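PDB 6A3F: putative dehydrogenase from Pseudarthrobacter phenanthrenivorans, which catalyses the NAD(+)-dependent oxidation of levoglucosan to 3-dehydrolevoglucosan, working as a homotetramer of the Gfo/Idh/MocA family. Local coordinates for residues C122-A127 with I210-I215; D266-M271 with D391-S396. One frame throughout, in Å; residues are numbered along the deposited sequence.

Contact 1: residues C122-A127 with I210-I215; sequences CEKPLA and IATHVI
Lys-124 and His-213, two residues that bind levoglucosan, meet where the nucleotide-binding domain faces the substrate-binding domain. The lysine chain crosses the imidazole at about a right angle, its methylenes meeting NE2 and CE1 obliquely: Lys-124 CE is 3.4 Å from His-213 NE2, and Lys-124 CD is 3.6 Å from His-213 CE1. The lysine is folded to do this, with CG wedged between the backbone N and the carbonyl carbon (chi1 39°) and further bends at chi2 and chi3, before chi4 straightens out to NZ. No direct bond joins the two; a water does, accepting from Lys-124 NZ at 2.9 Å and standing 2.8 Å from His-213 NE2, in the plane of the ring at its edge. The ammonium also forms a salt bridge with Asp-209, a levoglucosan-binding residue just before Ile-210 on the same helix. After the lysine, a cis peptide leads into Pro-125, whose CB packs 4.4 Å from Thr-212 CG2. Thr-212 OG1 lies 3.9 Å from Lys-124 CE, but its hydrogen bond goes to the carbonyl of Gly-208, one turn back on its own helix. Glu-123 folds back so that OE1 accepts from Lys-124 N at 2.9 Å through its anti lone pair; both residues bind NADH. The 122-127 loop leaves Rossmann strand 119-122 and runs toward helix 130-141, while helix 206-221 faces it from the other domain, packed between helix 380-399 on the Thr-212 and Ile-215 side and strand 279-285 beside Ile-210, Ala-211 and Val-214.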
ATOM      1  N   CYS B 122      -9.743  25.386  23.485  1.00 24.06           N
ATOM      2  CA  CYS B 122     -10.323  24.358  24.269  1.00 23.96           C
ATOM      3  C   CYS B 122     -10.264  23.019  23.541  1.00 24.51           C
ATOM      4  O   CYS B 122     -10.561  22.932  22.363  1.00 23.55           O
ATOM      5  CB  CYS B 122     -11.757  24.742  24.608  1.00 24.47           C
ATOM      6  SG  CYS B 122     -12.579  23.582  25.723  1.00 25.40           S
ATOM      7  N   GLU B 123      -9.956  21.982  24.295  1.00 24.25           N
ATOM      8  CA  GLU B 123     -10.031  20.592  23.780  1.00 25.82           C
ATOM      9  C   GLU B 123     -11.445  20.231  23.349  1.00 26.79           C
ATOM     10  O   GLU B 123     -12.459  20.778  23.835  1.00 25.60           O
ATOM     11  CB  GLU B 123      -9.596  19.576  24.826  1.00 25.33           C
ATOM     12  CG  GLU B 123      -8.169  19.135  24.629  1.00 30.24           C
ATOM     13  CD  GLU B 123      -7.957  18.276  23.383  1.00 28.85           C
ATOM     14  OE1 GLU B 123      -8.842  18.222  22.514  1.00 25.61           O
ATOM     15  OE2 GLU B 123      -6.872  17.705  23.278  1.00 34.28           O
ATOM     16  N   LYS B 124     -11.507  19.253  22.459  1.00 22.97           N
ATOM     17  CA  LYS B 124     -12.768  18.698  22.044  1.00 23.18           C
ATOM     18  C   LYS B 124     -13.159  17.490  22.905  1.00 24.26           C
ATOM     19  O   LYS B 124     -12.308  16.964  23.647  1.00 25.88           O
ATOM     20  CB  LYS B 124     -12.689  18.305  20.566  1.00 23.33           C
ATOM     21  CG  LYS B 124     -11.381  17.679  20.099  1.00 24.62           C
ATOM     22  CD  LYS B 124     -10.932  16.419  20.799  1.00 23.92           C
ATOM     23  CE  LYS B 124     -11.887  15.261  20.702  1.00 24.18           C
ATOM     24  NZ  LYS B 124     -11.419  14.095  21.485  1.00 23.99           N
ATOM     25  N   PRO B 125     -14.435  17.028  22.847  1.00 21.83           N
ATOM     26  CA  PRO B 125     -15.576  17.802  22.338  1.00 24.42           C
ATOM     27  C   PRO B 125     -15.747  19.110  23.148  1.00 23.05           C
ATOM     28  O   PRO B 125     -15.178  19.260  24.227  1.00 27.33           O
ATOM     29  CB  PRO B 125     -16.740  16.832  22.497  1.00 24.59           C
ATOM     30  CG  PRO B 125     -16.375  16.016  23.727  1.00 25.63           C
ATOM     31  CD  PRO B 125     -14.875  15.865  23.628  1.00 25.08           C
ATOM     32  N   LEU B 126     -16.519  20.057  22.656  1.00 24.63           N
ATOM     33  CA  LEU B 126     -16.453  21.342  23.302  1.00 23.74           C
ATOM     34  C   LEU B 126     -16.924  21.184  24.762  1.00 23.45           C
ATOM     35  O   LEU B 126     -16.326  21.691  25.687  1.00 25.62           O
ATOM     36  CB  LEU B 126     -17.321  22.329  22.531  1.00 26.24           C
ATOM     37  CG  LEU B 126     -17.155  23.779  22.998  1.00 27.94           C
ATOM     38  CD1 LEU B 126     -15.753  24.282  22.714  1.00 30.30           C
ATOM     39  CD2 LEU B 126     -18.189  24.693  22.343  1.00 31.53           C
ATOM     40  N   ALA B 127     -17.976  20.429  24.945  1.00 27.96           N
ATOM     41  CA  ALA B 127     -18.446  20.088  26.272  1.00 31.56           C
ATOM     42  C   ALA B 127     -19.089  18.684  26.269  1.00 36.48           C
ATOM     43  O   ALA B 127     -19.210  18.036  25.219  1.00 33.13           O
ATOM     44  CB  ALA B 127     -19.415  21.171  26.707  1.00 31.61           C
ATOM     45  N   ILE B 210     -13.903  10.568  19.270  1.00 22.20           N
ATOM     46  CA  ILE B 210     -13.205  10.361  17.972  1.00 20.55           C
ATOM     47  C   ILE B 210     -14.130  10.654  16.795  1.00 22.41           C
ATOM     48  O   ILE B 210     -13.673  11.205  15.791  1.00 21.20           O
ATOM     49  CB  ILE B 210     -12.514   8.996  17.878  1.00 19.30           C
ATOM     50  CG1 ILE B 210     -13.432   7.827  18.222  1.00 18.35           C
ATOM     51  CG2 ILE B 210     -11.233   9.021  18.712  1.00 19.00           C
ATOM     52  CD1 ILE B 210     -12.826   6.440  17.987  1.00 17.52           C
ATOM     53  N   ALA B 211     -15.419  10.378  16.875  1.00 21.42           N
ATOM     54  CA  ALA B 211     -16.227  10.757  15.708  1.00 21.04           C
ATOM     55  C   ALA B 211     -16.250  12.267  15.491  1.00 20.98           C
ATOM     56  O   ALA B 211     -16.378  12.708  14.346  1.00 19.80           O
ATOM     57  CB  ALA B 211     -17.616  10.193  15.840  1.00 20.76           C
ATOM     58  N   THR B 212     -16.163  13.082  16.557  1.00 19.65           N
ATOM     59  CA  THR B 212     -16.193  14.540  16.398  1.00 21.10           C
ATOM     60  C   THR B 212     -15.042  15.010  15.493  1.00 21.15           C
ATOM     61  O   THR B 212     -15.214  15.988  14.767  1.00 19.97           O
ATOM     62  CB  THR B 212     -16.173  15.243  17.756  1.00 21.15           C
ATOM     63  OG1 THR B 212     -15.038  14.723  18.441  1.00 21.22           O
ATOM     64  CG2 THR B 212     -17.432  14.998  18.585  1.00 21.32           C
ATOM     65  N   HIS B 213     -13.877  14.346  15.554  1.00 20.20           N
ATOM     66  CA  HIS B 213     -12.756  14.710  14.650  1.00 21.44           C
ATOM     67  C   HIS B 213     -13.179  14.538  13.180  1.00 19.81           C
ATOM     68  O   HIS B 213     -12.889  15.381  12.292  1.00 20.61           O
ATOM     69  CB  HIS B 213     -11.512  13.871  14.974  1.00 20.23           C
ATOM     70  CG  HIS B 213     -10.800  14.246  16.223  1.00 17.62           C
ATOM     71  ND1 HIS B 213     -10.287  15.476  16.401  1.00 18.78           N
ATOM     72  CD2 HIS B 213     -10.455  13.508  17.322  1.00 17.08           C
ATOM     73  CE1 HIS B 213      -9.678  15.516  17.586  1.00 19.27           C
ATOM     74  NE2 HIS B 213      -9.767  14.318  18.175  1.00 18.58           N
ATOM     75  N   VAL B 214     -13.870  13.441  12.909  1.00 20.86           N
ATOM     76  CA  VAL B 214     -14.329  13.122  11.558  1.00 20.78           C
ATOM     77  C   VAL B 214     -15.453  14.070  11.150  1.00 21.46           C
ATOM     78  O   VAL B 214     -15.504  14.501   9.991  1.00 20.29           O
ATOM     79  CB  VAL B 214     -14.760  11.653  11.415  1.00 23.94           C
ATOM     80  CG1 VAL B 214     -15.214  11.322   9.987  1.00 25.36           C
ATOM     81  CG2 VAL B 214     -13.605  10.753  11.826  1.00 26.01           C
ATOM     82  N   ILE B 215     -16.372  14.358  12.069  1.00 20.57           N
ATOM     83  CA  ILE B 215     -17.471  15.301  11.788  1.00 21.20           C
ATOM     84  C   ILE B 215     -16.915  16.682  11.445  1.00 21.66           C
ATOM     85  O   ILE B 215     -17.374  17.290  10.462  1.00 22.25           O
ATOM     86  CB  ILE B 215     -18.469  15.339  12.976  1.00 20.85           C
ATOM     87  CG1 ILE B 215     -19.181  13.988  13.082  1.00 21.85           C
ATOM     88  CG2 ILE B 215     -19.445  16.478  12.863  1.00 23.02           C
ATOM     89  CD1 ILE B 215     -19.886  13.806  14.390  1.00 23.46           C
TER
HETATM   90  O   HOH W   1      -8.633  13.746  20.663  1.00 23.85           O

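Contact 2: residues D266-M271 with D391-S396; sequences DEVMTM and DAIVES
A helix laid against the large mixed sheet of the C-terminal substrate-binding domain makes this contact: Ile-393 of helix 380-399 drops onto strand 267-274 and touches Val-268 and Thr-270. These two strand residues are separated by one position, so both point toward the helix, while Met-269 between them points away. The isoleucine divides its branches between them. Its CG2 meets Val-268 CG2 at 3.9 Å, methyl to methyl, and its other branch reaches the threonine, where Ile-393 CD1 is 3.9 Å from Thr-270 CG2. Ile-393 CG1 also passes 4.1 Å from Thr-270 OG1. The side chains cross at about right angles in both pairs. On the isoleucine, CD1 continues in an extended line (chi2 174°), which carries the methyl out to the threonine. Thr-270 swings its hydroxyl opposite the backbone N (chi1 -173°); OG1 donates to Met-271 O at 3.0 Å, tilted 30° from the carbonyl plane, and Asn-229 O is a weak, competing acceptor for the same proton. Ala-230 of strand 225-233 also touches Ile-393, and Leu-207 of helix 206-221 packs against it from another direction. Where the strand begins, a classic beta bulge sets Asp-266 and Glu-267 opposite the single residue Ser-233 of strand 225-233. The opposite face of the strand turns to a second subunit, where Glu-267 OE2 is hydrogen-bonded to Ser-176 OG of that neighbour. One face against helices and the other against a partner subunit is an arrangement seen in the open-faced sheets of Gfo/Idh/MocA oligomers.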
ATOM      1  N   ASP B 266     -19.178   2.372  22.428  1.00 21.14           N
ATOM      2  CA  ASP B 266     -17.859   1.956  21.907  1.00 22.62           C
ATOM      3  C   ASP B 266     -17.741   2.247  20.387  1.00 23.46           C
ATOM      4  O   ASP B 266     -16.626   2.342  19.845  1.00 21.85           O
ATOM      5  CB  ASP B 266     -17.626   0.467  22.103  1.00 22.77           C
ATOM      6  CG  ASP B 266     -17.305   0.103  23.569  1.00 21.87           C
ATOM      7  OD1 ASP B 266     -16.714   0.930  24.321  1.00 22.40           O
ATOM      8  OD2 ASP B 266     -17.690  -1.053  23.899  1.00 24.27           O
ATOM      9  N   GLU B 267     -18.889   2.462  19.749  1.00 22.65           N
ATOM     10  CA  GLU B 267     -18.966   2.509  18.294  1.00 22.56           C
ATOM     11  C   GLU B 267     -20.205   3.285  17.864  1.00 23.40           C
ATOM     12  O   GLU B 267     -21.274   3.137  18.496  1.00 20.87           O
ATOM     13  CB  GLU B 267     -19.001   1.096  17.722  1.00 19.78           C
ATOM     14  CG  GLU B 267     -19.012   1.054  16.194  1.00 22.52           C
ATOM     15  CD  GLU B 267     -18.644  -0.295  15.595  1.00 22.84           C
ATOM     16  OE1 GLU B 267     -17.892  -1.015  16.224  1.00 22.41           O
ATOM     17  OE2 GLU B 267     -19.133  -0.630  14.487  1.00 25.80           O
ATOM     18  N   VAL B 268     -20.023   4.128  16.824  1.00 22.13           N
ATOM     19  CA  VAL B 268     -21.097   4.864  16.246  1.00 22.58           C
ATOM     20  C   VAL B 268     -21.021   4.703  14.725  1.00 22.38           C
ATOM     21  O   VAL B 268     -19.947   4.792  14.149  1.00 18.99           O
ATOM     22  CB  VAL B 268     -21.076   6.348  16.652  1.00 23.17           C
ATOM     23  CG1 VAL B 268     -19.767   7.045  16.320  1.00 23.77           C
ATOM     24  CG2 VAL B 268     -22.246   7.108  16.039  1.00 23.27           C
ATOM     25  N   MET B 269     -22.143   4.401  14.085  1.00 20.86           N
ATOM     26  CA  MET B 269     -22.229   4.674  12.656  1.00 22.24           C
ATOM     27  C   MET B 269     -23.443   5.552  12.374  1.00 24.38           C
ATOM     28  O   MET B 269     -24.488   5.413  13.020  1.00 23.84           O
ATOM     29  CB  MET B 269     -22.262   3.388  11.820  1.00 25.18           C
ATOM     30  CG  MET B 269     -23.504   2.555  11.907  1.00 27.20           C
ATOM     31  SD  MET B 269     -23.478   0.999  10.923  1.00 29.27           S
ATOM     32  CE  MET B 269     -24.799   0.107  11.744  1.00 32.75           C
ATOM     33  N   THR B 270     -23.287   6.469  11.428  1.00 22.60           N
ATOM     34  CA  THR B 270     -24.391   7.358  11.098  1.00 22.56           C
ATOM     35  C   THR B 270     -24.366   7.616   9.598  1.00 23.73           C
ATOM     36  O   THR B 270     -23.269   7.884   9.042  1.00 20.52           O
ATOM     37  CB  THR B 270     -24.333   8.652  11.911  1.00 24.11           C
ATOM     38  OG1 THR B 270     -25.540   9.384  11.644  1.00 22.85           O
ATOM     39  CG2 THR B 270     -23.127   9.521  11.606  1.00 25.38           C
ATOM     40  N   MET B 271     -25.558   7.583   8.976  1.00 23.22           N
ATOM     41  CA  MET B 271     -25.714   8.136   7.642  1.00 20.51           C
ATOM     42  C   MET B 271     -26.000   9.637   7.765  1.00 20.87           C
ATOM     43  O   MET B 271     -26.418  10.144   8.826  1.00 23.06           O
ATOM     44  CB  MET B 271     -26.811   7.431   6.855  1.00 23.31           C
ATOM     45  CG  MET B 271     -26.685   5.913   6.785  1.00 25.46           C
ATOM     46  SD  MET B 271     -27.807   5.110   5.599  1.00 26.86           S
ATOM     47  CE  MET B 271     -29.360   5.187   6.506  1.00 27.11           C
ATOM     48  N   ASP B 391     -25.754  15.508  19.490  1.00 25.35           N
ATOM     49  CA  ASP B 391     -27.076  15.318  20.162  1.00 27.44           C
ATOM     50  C   ASP B 391     -28.099  14.691  19.206  1.00 27.27           C
ATOM     51  O   ASP B 391     -28.883  13.837  19.626  1.00 28.54           O
ATOM     52  CB  ASP B 391     -27.607  16.643  20.677  1.00 27.56           C
ATOM     53  CG  ASP B 391     -26.911  17.078  21.964  1.00 32.40           C
ATOM     54  OD1 ASP B 391     -26.200  16.266  22.590  1.00 39.16           O
ATOM     55  OD2 ASP B 391     -27.134  18.210  22.334  1.00 37.91           O
ATOM     56  N   ALA B 392     -28.054  15.078  17.935  1.00 23.82           N
ATOM     57  CA  ALA B 392     -28.937  14.540  16.916  1.00 25.20           C
ATOM     58  C   ALA B 392     -28.645  13.063  16.657  1.00 24.50           C
ATOM     59  O   ALA B 392     -29.553  12.263  16.464  1.00 25.09           O
ATOM     60  CB  ALA B 392     -28.867  15.362  15.658  1.00 28.05           C
ATOM     61  N   ILE B 393     -27.386  12.683  16.684  1.00 22.79           N
ATOM     62  CA  ILE B 393     -27.006  11.293  16.463  1.00 23.00           C
ATOM     63  C   ILE B 393     -27.553  10.418  17.594  1.00 23.64           C
ATOM     64  O   ILE B 393     -28.105   9.345  17.377  1.00 25.67           O
ATOM     65  CB  ILE B 393     -25.466  11.228  16.301  1.00 23.54           C
ATOM     66  CG1 ILE B 393     -25.065  11.767  14.923  1.00 22.84           C
ATOM     67  CG2 ILE B 393     -25.003   9.821  16.568  1.00 23.36           C
ATOM     68  CD1 ILE B 393     -23.555  11.876  14.706  1.00 22.88           C
ATOM     69  N   VAL B 394     -27.420  10.898  18.808  1.00 24.85           N
ATOM     70  CA  VAL B 394     -27.887  10.136  20.001  1.00 26.81           C
ATOM     71  C   VAL B 394     -29.418   9.987  19.968  1.00 23.81           C
ATOM     72  O   VAL B 394     -29.942   8.911  20.153  1.00 23.57           O
ATOM     73  CB  VAL B 394     -27.415  10.822  21.293  1.00 28.99           C
ATOM     74  CG1 VAL B 394     -28.013  10.145  22.523  1.00 30.01           C
ATOM     75  CG2 VAL B 394     -25.897  10.846  21.416  1.00 27.25           C
ATOM     76  N   GLU B 395     -30.107  11.049  19.684  1.00 28.17           N
ATOM     77  CA  GLU B 395     -31.576  11.003  19.555  1.00 27.46           C
ATOM     78  C   GLU B 395     -32.002  10.096  18.385  1.00 29.46           C
ATOM     79  O   GLU B 395     -32.917   9.244  18.496  1.00 26.44           O
ATOM     80  CB  GLU B 395     -32.058  12.417  19.315  1.00 30.34           C
ATOM     81  CG  GLU B 395     -33.566  12.513  19.233  1.00 31.90           C
ATOM     82  CD  GLU B 395     -34.091  13.869  18.831  1.00 38.93           C
ATOM     83  OE1 GLU B 395     -33.325  14.851  18.873  1.00 48.05           O
ATOM     84  OE2 GLU B 395     -35.280  13.938  18.482  1.00 53.25           O
ATOM     85  N   SER B 396     -31.347  10.266  17.230  1.00 27.19           N
ATOM     86  CA  SER B 396     -31.611   9.382  16.100  1.00 25.41           C
ATOM     87  C   SER B 396     -31.465   7.897  16.469  1.00 23.72           C
ATOM     88  O   SER B 396     -32.294   7.030  16.061  1.00 26.03           O
ATOM     89  CB  SER B 396     -30.719   9.692  14.913  1.00 26.31           C
ATOM     90  OG  SER B 396     -30.726   8.566  14.061  1.00 26.83           O
TER

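How the contacts relate
Contact 1 and contact 2 lie in series along the chain, with centres 14 Å apart, and helix 206-221 bridges them. Residues of contact 1 on that helix reach contact 2 directly: Ala-211 CB packs 3.8 Å from Val-268 CG1, and Ile-215 CD1 comes to 4.2 Å from Ile-393 CD1. His-213, on the same helix, serves the levoglucosan site instead. Contact 1 is part of the active site, since Lys-124 of one domain and His-213 of the other both bind levoglucosan. Contact 2 belongs to the layer behind it: the side chain of Val-268 is about 9 Å from that of Asp-209 and about 11 Å from that of Gln-183, both levoglucosan-binding residues.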